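PDB 2QF7: pyruvate carboxylase protein from Rhizobium etli, which is a large biotin-dependent carboxylase with an ATP-grasp biotin carboxylase region, a TIM-barrel carboxylase region and a biotin-carrier region in one chain. Local coordinates for residues 942-946 with 947-951; 579-582 with 583-587; 264-267 with 268-272. All blocks are in the same frame, centred on the assembly; numbering follows the deposited sequence. Where two conformers were deposited one is given.

How the contacts relate
From the N terminus, contact 3 comes first, where the loop after strand 255-261 turns into helix 268-284 in the ATP-grasp part of the chain; it packs the helix cap on strands 289-298 and 303-310. Contact 2 follows at the C-terminal end of helix 572-585, which leads into barrel strand 591-596 and sits against helix 815-829. Contact 1 is last, joining the start of helix 946-953 to helix 927-934 through Gln-949. Each links two consecutive segments through residues three to five apart, closing only a helix turn or a cap, and the three run in series without nesting or crossing. Contacts 1 and 3 lie on opposite sides of the chain's centre, their centres about 98 Å apart.

Contact 1 (942-946 with 947-951); sequences SGWPE and ALQKK
Pro-945 and Gln-949 meet through the first main-chain bond of helix 946-953. Gln-949 N donates to Pro-945 O at 3.0 Å, approaching in the carbonyl plane, and one residue on Lys-950 N donates to Glu-946 O at 2.9 Å with a nearly straight N-H...O angle of 166°. Pro-945 stands at the N-cap position, and its carbonyl accepts the opening i to i+4 bond.

The side-chain contacts are looser. Gln-949 has CG anti to its own backbone N (chi1 159°) and an extended chain, which carries the amide back toward the residues preceding the helix. There NE2 approaches Trp-944 obliquely, 3.8 Å from Trp-944 CB and 4.0 Å from Trp-944 CD1, with the indole and amide planes 68° apart. The amide nitrogen's hydrogen bond goes to Leu-933 O, on helix 927-934, whose Met-932 and Leu-933 also touch the Trp-944 side chain. On another side of the helix, Pro-945 CB and Leu-948 CB make an apolar contact at 4.4 Å, and Leu-948 continues inward against Leu-933, Phe-925 and Val-916.

Gln-949 NE2 therefore bonds to a main-chain carbonyl of helix 927-934 while lying beside Trp-944. Main-chain bonding starts the helix, and the glutamine links its first turn to the neighbouring helix.

Contact 2 (579-582 with 583-587); sequences AGTY and SHALP
Gly-580 O receives two hydrogen bonds from His-584, one from the backbone and one from the imidazole. His-584 N lies 3.0 Å from Gly-580 O, the usual helical bond, while His-584 ND1 comes closer, at 2.8 Å from the same oxygen. The two donors arrive from opposite faces of the carbonyl plane. The oxygen lies at the edge of the imidazole, only 7° out of the ring plane, and the N-H...O angle of 161° makes the ND1 bond fairly straight. With CG anti to the carbonyl carbon (chi1 -76°), the ring folds back along the helix to the preceding turn; the bond to Gly-580 O should limit its rotation and places a hydrogen on ND1.

Backbone bonding of i to i+4 type continues on both sides of this pair, from Ser-583 N to Ala-579 O and from Ala-585 N to Thr-581 O. The last, Leu-586 N to Tyr-582 O at 2.9 Å, is made by the residue that leaves helical geometry.

Apolar packing pairs Tyr-582 with Leu-586. Leu-586 CD1 approaches the phenol ring obliquely, 4.0 Å from Tyr-582 CD2, and both side chains also touch Ile-821 of helix 815-829. The tyrosine hydroxyl is hydrogen-bonded to Asp-555 and Trp-825, while Ser-583 OG bonds Asn-624.

The arrangement is the final turn of a helix in a TIM barrel: helix 572-585 follows helix 557-566 in the connection along the chain from barrel strand 552-555 to its parallel neighbour 591-596.

Contact 3 (264-267 with 268-272); sequences PYLS and EAQRQ
Ser-267 and Gln-270 form a capping box at the start of helix 268-284, in the ATP-grasp part of the chain. The two side chains face each other across the first turn, each reaching the other's main-chain N-H. Ser-267 OG, set between the backbone N and the carbonyl carbon (chi1 65°), accepts from Gln-270 N at 3.2 Å. In return Gln-270 OE1 accepts from Ser-267 N at 3.0 Å along an almost straight N-H...O line of 170°, although the donor is tilted 20° from the amide's carbonyl plane.

Leu-266 crosses the glutamine at a slant: Leu-266 CD2 comes within 3.6 Å of Gln-270 OE1. Both side chains also touch Met-297 of strand 289-298 and Phe-304 of strand 303-310, neighbouring strands of one antiparallel sheet, so this side of the cap packs against the sheet.

Arg-271 departs in another direction. Its backbone N donates to Ser-267 O, the first i to i+4 bond of the helix, while its chain bends and takes the guanidinium back beside the loop. Ser-267 O stands over one face of that group, offset toward its rim. Arg-271 NE is held in a salt bridge with Glu-245 of strand 240-252. A water completes the link to the loop, donating to Leu-266 O at 2.8 Å and accepting from Arg-271 NH1 at 3.2 Å.

Contact 1 (942-946 with 947-951)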
ATOM      1  N   SER A 942       9.983  61.922  17.967  1.00 37.12           N
ATOM      2  CA  SER A 942       8.849  62.720  18.328  1.00 37.27           C
ATOM      3  C   SER A 942       8.171  62.237  19.613  1.00 35.11           C
ATOM      4  O   SER A 942       7.296  62.899  20.100  1.00 34.63           O
ATOM      5  CB  SER A 942       7.834  62.627  17.167  1.00 37.57           C
ATOM      6  OG  SER A 942       6.725  63.472  17.461  1.00 42.45           O
ATOM      7  N   GLY A 943       8.559  61.066  20.134  1.00 33.09           N
ATOM      8  CA  GLY A 943       7.750  60.356  21.128  1.00 30.68           C
ATOM      9  C   GLY A 943       6.552  59.719  20.418  1.00 28.81           C
ATOM     10  O   GLY A 943       6.363  59.937  19.215  1.00 28.46           O
ATOM     11  N   TRP A 944       5.771  58.915  21.146  1.00 27.12           N
ATOM     12  CA  TRP A 944       4.520  58.281  20.646  1.00 25.06           C
ATOM     13  C   TRP A 944       3.323  59.207  20.807  1.00 24.78           C
ATOM     14  O   TRP A 944       3.236  59.913  21.824  1.00 24.23           O
ATOM     15  CB  TRP A 944       4.248  56.993  21.426  1.00 24.24           C
ATOM     16  CG  TRP A 944       5.333  56.000  21.187  1.00 22.91           C
ATOM     17  CD1 TRP A 944       6.222  55.533  22.096  1.00 22.14           C
ATOM     18  CD2 TRP A 944       5.679  55.394  19.924  1.00 23.53           C
ATOM     19  NE1 TRP A 944       7.122  54.669  21.490  1.00 23.31           N
ATOM     20  CE2 TRP A 944       6.805  54.560  20.156  1.00 23.10           C
ATOM     21  CE3 TRP A 944       5.156  55.485  18.624  1.00 24.06           C
ATOM     22  CZ2 TRP A 944       7.417  53.813  19.145  1.00 22.29           C
ATOM     23  CZ3 TRP A 944       5.771  54.743  17.603  1.00 22.29           C
ATOM     24  CH2 TRP A 944       6.904  53.915  17.876  1.00 23.01           C
ATOM     25  N   PRO A 945       2.378  59.209  19.821  1.00 24.14           N
ATOM     26  CA  PRO A 945       1.159  60.051  19.954  1.00 23.57           C
ATOM     27  C   PRO A 945       0.392  59.747  21.240  1.00 23.38           C
ATOM     28  O   PRO A 945       0.070  58.582  21.486  1.00 22.69           O
ATOM     29  CB  PRO A 945       0.330  59.673  18.718  1.00 23.31           C
ATOM     30  CG  PRO A 945       1.373  59.316  17.702  1.00 24.97           C
ATOM     31  CD  PRO A 945       2.398  58.498  18.526  1.00 24.05           C
ATOM     32  N   GLU A 946       0.088  60.787  22.035  1.00 24.53           N
ATOM     33  CA  GLU A 946      -0.397  60.607  23.395  1.00 25.25           C
ATOM     34  C   GLU A 946      -1.774  59.946  23.485  1.00 25.13           C
ATOM     35  O   GLU A 946      -1.971  59.017  24.285  1.00 25.31           O
ATOM     36  CB  GLU A 946      -0.402  61.947  24.166  1.00 26.29           C
ATOM     37  CG  GLU A 946       1.016  62.484  24.522  1.00 27.91           C
ATOM     38  CD  GLU A 946       0.948  63.839  25.227  0.50 26.75           C
ATOM     39  OE1 GLU A 946      -0.172  64.314  25.494  0.50 27.69           O
ATOM     40  OE2 GLU A 946       2.010  64.430  25.510  0.50 29.61           O
ATOM     41  N   ALA A 947      -2.726  60.419  22.682  1.00 25.09           N
ATOM     42  CA  ALA A 947      -4.105  59.879  22.737  1.00 25.18           C
ATOM     43  C   ALA A 947      -4.203  58.395  22.324  1.00 23.91           C
ATOM     44  O   ALA A 947      -4.876  57.597  22.979  1.00 23.28           O
ATOM     45  CB  ALA A 947      -5.078  60.746  21.914  1.00 25.88           C
ATOM     46  N   LEU A 948      -3.545  58.037  21.233  1.00 22.85           N
ATOM     47  CA  LEU A 948      -3.426  56.649  20.845  1.00 22.50           C
ATOM     48  C   LEU A 948      -2.760  55.810  21.941  1.00 22.09           C
ATOM     49  O   LEU A 948      -3.251  54.722  22.281  1.00 21.93           O
ATOM     50  CB  LEU A 948      -2.634  56.535  19.534  1.00 22.24           C
ATOM     51  CG  LEU A 948      -2.236  55.169  18.971  1.00 24.62           C
ATOM     52  CD1 LEU A 948      -3.474  54.448  18.448  1.00 23.83           C
ATOM     53  CD2 LEU A 948      -1.188  55.326  17.875  1.00 21.32           C
ATOM     54  N   GLN A 949      -1.628  56.284  22.469  1.00 20.57           N
ATOM     55  CA  GLN A 949      -0.915  55.493  23.469  1.00 21.24           C
ATOM     56  C   GLN A 949      -1.786  55.275  24.723  1.00 21.05           C
ATOM     57  O   GLN A 949      -1.893  54.154  25.221  1.00 20.84           O
ATOM     58  CB  GLN A 949       0.467  56.120  23.772  1.00 22.06           C
ATOM     59  CG  GLN A 949       1.153  55.777  25.088  1.00 20.88           C
ATOM     60  CD  GLN A 949       2.347  56.699  25.300  1.00 22.10           C
ATOM     61  OE1 GLN A 949       2.187  57.863  25.650  1.00 23.17           O
ATOM     62  NE2 GLN A 949       3.539  56.190  25.042  1.00 19.06           N
ATOM     63  N   LYS A 950      -2.446  56.328  25.184  1.00 21.58           N
ATOM     64  CA  LYS A 950      -3.342  56.219  26.341  1.00 22.35           C
ATOM     65  C   LYS A 950      -4.455  55.205  26.095  1.00 22.88           C
ATOM     66  O   LYS A 950      -4.738  54.353  26.954  1.00 23.31           O
ATOM     67  CB  LYS A 950      -3.963  57.583  26.694  1.00 22.53           C
ATOM     68  CG  LYS A 950      -4.506  57.669  28.118  1.00 22.22           C
ATOM     69  CD  LYS A 950      -5.188  59.044  28.404  1.00 24.28           C
ATOM     70  CE  LYS A 950      -5.256  59.287  29.920  1.00 26.73           C
ATOM     71  NZ  LYS A 950      -6.043  60.501  30.369  0.50 25.05           N
ATOM     72  N   LYS A 951      -5.106  55.302  24.936  1.00 23.33           N
ATOM     73  CA  LYS A 951      -6.192  54.377  24.615  1.00 23.42           C
ATOM     74  C   LYS A 951      -5.716  52.931  24.626  1.00 23.20           C
ATOM     75  O   LYS A 951      -6.332  52.077  25.280  1.00 22.87           O
ATOM     76  CB  LYS A 951      -6.826  54.699  23.266  1.00 23.87           C
ATOM     77  CG  LYS A 951      -8.039  53.825  22.959  1.00 23.52           C
ATOM     78  CD  LYS A 951      -8.779  54.349  21.781  1.00 24.62           C
ATOM     79  CE  LYS A 951      -9.782  53.328  21.285  1.00 27.62           C
ATOM     80  NZ  LYS A 951     -10.457  53.843  20.063  1.00 25.09           N
TER

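Contact 2 (579-582 with 583-587)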
ATOM      1  N   ALA A 579      31.510  29.285  -1.749  1.00 23.89           N
ATOM      2  CA  ALA A 579      32.364  30.336  -1.158  1.00 23.77           C
ATOM      3  C   ALA A 579      33.804  30.396  -1.744  1.00 23.15           C
ATOM      4  O   ALA A 579      34.335  31.489  -1.940  1.00 22.85           O
ATOM      5  CB  ALA A 579      32.417  30.246   0.391  1.00 23.45           C
ATOM      6  N   GLY A 580      34.409  29.218  -1.974  1.00 23.94           N
ATOM      7  CA  GLY A 580      35.707  29.075  -2.668  1.00 23.12           C
ATOM      8  C   GLY A 580      35.733  29.780  -4.003  1.00 23.62           C
ATOM      9  O   GLY A 580      36.741  30.388  -4.382  1.00 23.40           O
ATOM     10  N   THR A 581      34.615  29.681  -4.746  1.00 23.16           N
ATOM     11  CA  THR A 581      34.499  30.255  -6.065  1.00 21.94           C
ATOM     12  C   THR A 581      34.552  31.770  -5.982  1.00 22.62           C
ATOM     13  O   THR A 581      35.310  32.412  -6.740  1.00 22.91           O
ATOM     14  CB  THR A 581      33.252  29.728  -6.829  1.00 22.39           C
ATOM     15  OG1 THR A 581      33.323  28.290  -6.883  1.00 23.08           O
ATOM     16  CG2 THR A 581      33.277  30.246  -8.279  1.00 20.19           C
ATOM     17  N   TYR A 582      33.785  32.335  -5.058  1.00 21.03           N
ATOM     18  CA  TYR A 582      33.854  33.768  -4.786  1.00 21.32           C
ATOM     19  C   TYR A 582      35.270  34.197  -4.416  1.00 20.67           C
ATOM     20  O   TYR A 582      35.784  35.167  -4.943  1.00 22.38           O
ATOM     21  CB  TYR A 582      32.948  34.124  -3.605  1.00 21.63           C
ATOM     22  CG  TYR A 582      31.501  34.381  -3.956  1.00 22.88           C
ATOM     23  CD1 TYR A 582      30.540  33.371  -3.834  1.00 24.46           C
ATOM     24  CD2 TYR A 582      31.081  35.662  -4.312  1.00 23.24           C
ATOM     25  CE1 TYR A 582      29.174  33.636  -4.113  1.00 22.08           C
ATOM     26  CE2 TYR A 582      29.751  35.919  -4.601  1.00 22.43           C
ATOM     27  CZ  TYR A 582      28.816  34.918  -4.491  1.00 22.35           C
ATOM     28  OH  TYR A 582      27.519  35.254  -4.769  1.00 23.83           O
ATOM     29  N   SER A 583      35.907  33.443  -3.514  1.00 22.86           N
ATOM     30  CA  SER A 583      37.271  33.743  -3.038  1.00 22.73           C
ATOM     31  C   SER A 583      38.259  33.847  -4.221  1.00 22.75           C
ATOM     32  O   SER A 583      39.073  34.764  -4.271  1.00 22.08           O
ATOM     33  CB  SER A 583      37.724  32.655  -2.042  1.00 22.47           C
ATOM     34  OG  SER A 583      38.945  33.013  -1.409  1.00 24.69           O
ATOM     35  N   HIS A 584      38.192  32.894  -5.163  1.00 22.93           N
ATOM     36  CA  HIS A 584      39.137  32.840  -6.274  1.00 23.54           C
ATOM     37  C   HIS A 584      38.743  33.777  -7.386  1.00 23.88           C
ATOM     38  O   HIS A 584      39.632  34.315  -8.041  1.00 23.91           O
ATOM     39  CB  HIS A 584      39.221  31.436  -6.889  1.00 23.67           C
ATOM     40  CG  HIS A 584      40.003  30.463  -6.050  1.00 26.65           C
ATOM     41  ND1 HIS A 584      39.505  29.915  -4.882  1.00 29.75           N
ATOM     42  CD2 HIS A 584      41.279  30.009  -6.161  1.00 26.55           C
ATOM     43  CE1 HIS A 584      40.420  29.113  -4.351  1.00 32.63           C
ATOM     44  NE2 HIS A 584      41.496  29.139  -5.113  1.00 28.06           N
ATOM     45  N   ALA A 585      37.431  33.915  -7.654  1.00 22.01           N
ATOM     46  CA  ALA A 585      36.977  34.544  -8.888  1.00 23.02           C
ATOM     47  C   ALA A 585      36.704  36.026  -8.718  1.00 21.82           C
ATOM     48  O   ALA A 585      36.890  36.795  -9.675  1.00 22.23           O
ATOM     49  CB  ALA A 585      35.675  33.827  -9.449  1.00 21.25           C
ATOM     50  N   LEU A 586      36.232  36.427  -7.518  1.00 22.02           N
ATOM     51  CA  LEU A 586      35.864  37.828  -7.217  1.00 21.98           C
ATOM     52  C   LEU A 586      36.596  38.326  -5.997  1.00 23.30           C
ATOM     53  O   LEU A 586      35.961  38.787  -5.016  1.00 22.20           O
ATOM     54  CB  LEU A 586      34.328  37.982  -6.996  1.00 21.15           C
ATOM     55  CG  LEU A 586      33.475  37.457  -8.162  1.00 23.62           C
ATOM     56  CD1 LEU A 586      31.947  37.488  -7.802  1.00 24.43           C
ATOM     57  CD2 LEU A 586      33.780  38.293  -9.442  1.00 23.46           C
ATOM     58  N   PRO A 587      37.952  38.267  -6.041  1.00 22.31           N
ATOM     59  CA  PRO A 587      38.698  38.584  -4.852  1.00 22.21           C
ATOM     60  C   PRO A 587      38.665  40.072  -4.462  1.00 23.40           C
ATOM     61  O   PRO A 587      39.033  40.396  -3.341  1.00 22.82           O
ATOM     62  CB  PRO A 587      40.135  38.139  -5.193  1.00 22.05           C
ATOM     63  CG  PRO A 587      40.263  38.316  -6.659  1.00 22.65           C
ATOM     64  CD  PRO A 587      38.829  37.906  -7.176  1.00 23.07           C
TER

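Contact 3 (264-267 with 268-272)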
ATOM      1  N   PRO A 264      57.059 -12.430  26.907  1.00 22.54           N
ATOM      2  CA  PRO A 264      58.087 -11.423  26.602  1.00 22.25           C
ATOM      3  C   PRO A 264      58.919 -10.948  27.786  1.00 22.48           C
ATOM      4  O   PRO A 264      59.955 -10.322  27.593  1.00 22.12           O
ATOM      5  CB  PRO A 264      57.279 -10.268  25.990  1.00 22.40           C
ATOM      6  CG  PRO A 264      55.914 -10.412  26.570  1.00 22.25           C
ATOM      7  CD  PRO A 264      55.693 -11.860  26.921  1.00 21.72           C
ATOM      8  N   TYR A 265      58.467 -11.188  29.003  1.00 22.29           N
ATOM      9  CA  TYR A 265      59.228 -10.740  30.138  1.00 22.76           C
ATOM     10  C   TYR A 265      60.338 -11.728  30.529  1.00 23.07           C
ATOM     11  O   TYR A 265      61.073 -11.459  31.473  1.00 21.75           O
ATOM     12  CB  TYR A 265      58.309 -10.508  31.350  1.00 22.44           C
ATOM     13  CG  TYR A 265      57.249 -11.554  31.455  1.00 22.45           C
ATOM     14  CD1 TYR A 265      57.524 -12.797  32.029  1.00 20.80           C
ATOM     15  CD2 TYR A 265      55.957 -11.308  30.990  1.00 21.89           C
ATOM     16  CE1 TYR A 265      56.553 -13.769  32.099  1.00 22.57           C
ATOM     17  CE2 TYR A 265      54.960 -12.307  31.075  1.00 23.38           C
ATOM     18  CZ  TYR A 265      55.272 -13.513  31.629  1.00 21.59           C
ATOM     19  OH  TYR A 265      54.309 -14.492  31.728  1.00 23.74           O
ATOM     20  N   LEU A 266      60.459 -12.864  29.847  1.00 22.24           N
ATOM     21  CA  LEU A 266      61.507 -13.826  30.245  1.00 22.02           C
ATOM     22  C   LEU A 266      62.860 -13.578  29.586  1.00 22.37           C
ATOM     23  O   LEU A 266      62.915 -13.194  28.416  1.00 22.73           O
ATOM     24  CB  LEU A 266      61.066 -15.271  29.981  1.00 22.09           C
ATOM     25  CG  LEU A 266      59.877 -15.838  30.784  1.00 21.09           C
ATOM     26  CD1 LEU A 266      59.672 -17.285  30.361  1.00 21.21           C
ATOM     27  CD2 LEU A 266      60.092 -15.765  32.294  1.00 20.03           C
ATOM     28  N   SER A 267      63.946 -13.852  30.319  1.00 21.70           N
ATOM     29  CA  SER A 267      65.272 -13.961  29.709  1.00 21.57           C
ATOM     30  C   SER A 267      65.395 -15.327  29.038  1.00 22.27           C
ATOM     31  O   SER A 267      64.551 -16.211  29.283  1.00 21.85           O
ATOM     32  CB  SER A 267      66.349 -13.805  30.775  1.00 21.83           C
ATOM     33  OG  SER A 267      66.274 -14.879  31.701  1.00 20.91           O
ATOM     34  N   GLU A 268      66.424 -15.539  28.213  1.00 22.18           N
ATOM     35  CA  GLU A 268      66.727 -16.831  27.578  0.50 22.38           C
ATOM     36  C   GLU A 268      66.992 -17.934  28.611  1.00 21.89           C
ATOM     37  O   GLU A 268      66.623 -19.096  28.456  1.00 22.72           O
ATOM     38  CB  GLU A 268      67.926 -16.662  26.633  0.50 21.50           C
ATOM     39  CG  GLU A 268      67.567 -15.730  25.462  0.50 22.85           C
ATOM     40  CD  GLU A 268      68.711 -15.369  24.513  0.50 23.61           C
ATOM     41  OE1 GLU A 268      69.652 -16.174  24.356  0.50 25.03           O
ATOM     42  OE2 GLU A 268      68.638 -14.272  23.888  0.50 22.78           O
ATOM     43  N   ALA A 269      67.698 -17.540  29.659  1.00 20.59           N
ATOM     44  CA  ALA A 269      68.075 -18.459  30.756  1.00 19.99           C
ATOM     45  C   ALA A 269      66.803 -18.963  31.465  1.00 19.75           C
ATOM     46  O   ALA A 269      66.640 -20.170  31.703  1.00 20.12           O
ATOM     47  CB  ALA A 269      68.989 -17.757  31.740  1.00 18.81           C
ATOM     48  N   GLN A 270      65.907 -18.035  31.793  1.00 18.73           N
ATOM     49  CA  GLN A 270      64.593 -18.372  32.361  1.00 18.61           C
ATOM     50  C   GLN A 270      63.763 -19.260  31.450  1.00 18.96           C
ATOM     51  O   GLN A 270      63.127 -20.226  31.893  1.00 18.61           O
ATOM     52  CB  GLN A 270      63.821 -17.098  32.705  1.00 17.61           C
ATOM     53  CG  GLN A 270      64.244 -16.451  34.041  1.00 17.75           C
ATOM     54  CD  GLN A 270      63.689 -15.017  34.195  1.00 18.87           C
ATOM     55  OE1 GLN A 270      63.335 -14.378  33.214  1.00 18.11           O
ATOM     56  NE2 GLN A 270      63.664 -14.509  35.429  1.00 21.54           N
ATOM     57  N   ARG A 271      63.743 -18.909  30.173  1.00 19.37           N
ATOM     58  CA  ARG A 271      63.061 -19.692  29.170  1.00 20.46           C
ATOM     59  C   ARG A 271      63.537 -21.163  29.135  1.00 20.54           C
ATOM     60  O   ARG A 271      62.715 -22.092  28.980  1.00 19.44           O
ATOM     61  CB  ARG A 271      63.230 -18.993  27.815  1.00 20.11           C
ATOM     62  CG  ARG A 271      62.612 -19.677  26.632  1.00 22.31           C
ATOM     63  CD  ARG A 271      62.407 -18.720  25.441  1.00 22.10           C
ATOM     64  NE  ARG A 271      61.559 -17.576  25.776  1.00 25.66           N
ATOM     65  CZ  ARG A 271      61.932 -16.304  25.697  1.00 25.16           C
ATOM     66  NH1 ARG A 271      63.132 -15.972  25.229  1.00 27.66           N
ATOM     67  NH2 ARG A 271      61.095 -15.350  26.057  1.00 26.47           N
ATOM     68  N   GLN A 272      64.848 -21.363  29.282  1.00 19.96           N
ATOM     69  CA  GLN A 272      65.451 -22.693  29.236  1.00 20.18           C
ATOM     70  C   GLN A 272      65.269 -23.463  30.545  1.00 19.97           C
ATOM     71  O   GLN A 272      65.150 -24.689  30.539  1.00 20.45           O
ATOM     72  CB  GLN A 272      66.944 -22.600  28.850  1.00 19.93           C
ATOM     73  CG  GLN A 272      67.201 -22.101  27.428  1.00 22.63           C
ATOM     74  CD  GLN A 272      66.610 -23.013  26.338  1.00 23.33           C
ATOM     75  OE1 GLN A 272      66.602 -24.231  26.478  1.00 25.11           O
ATOM     76  NE2 GLN A 272      66.118 -22.410  25.249  1.00 21.57           N
TER
HETATM   77  O   HOH W   1      64.033 -12.946  25.841  1.00 26.67           O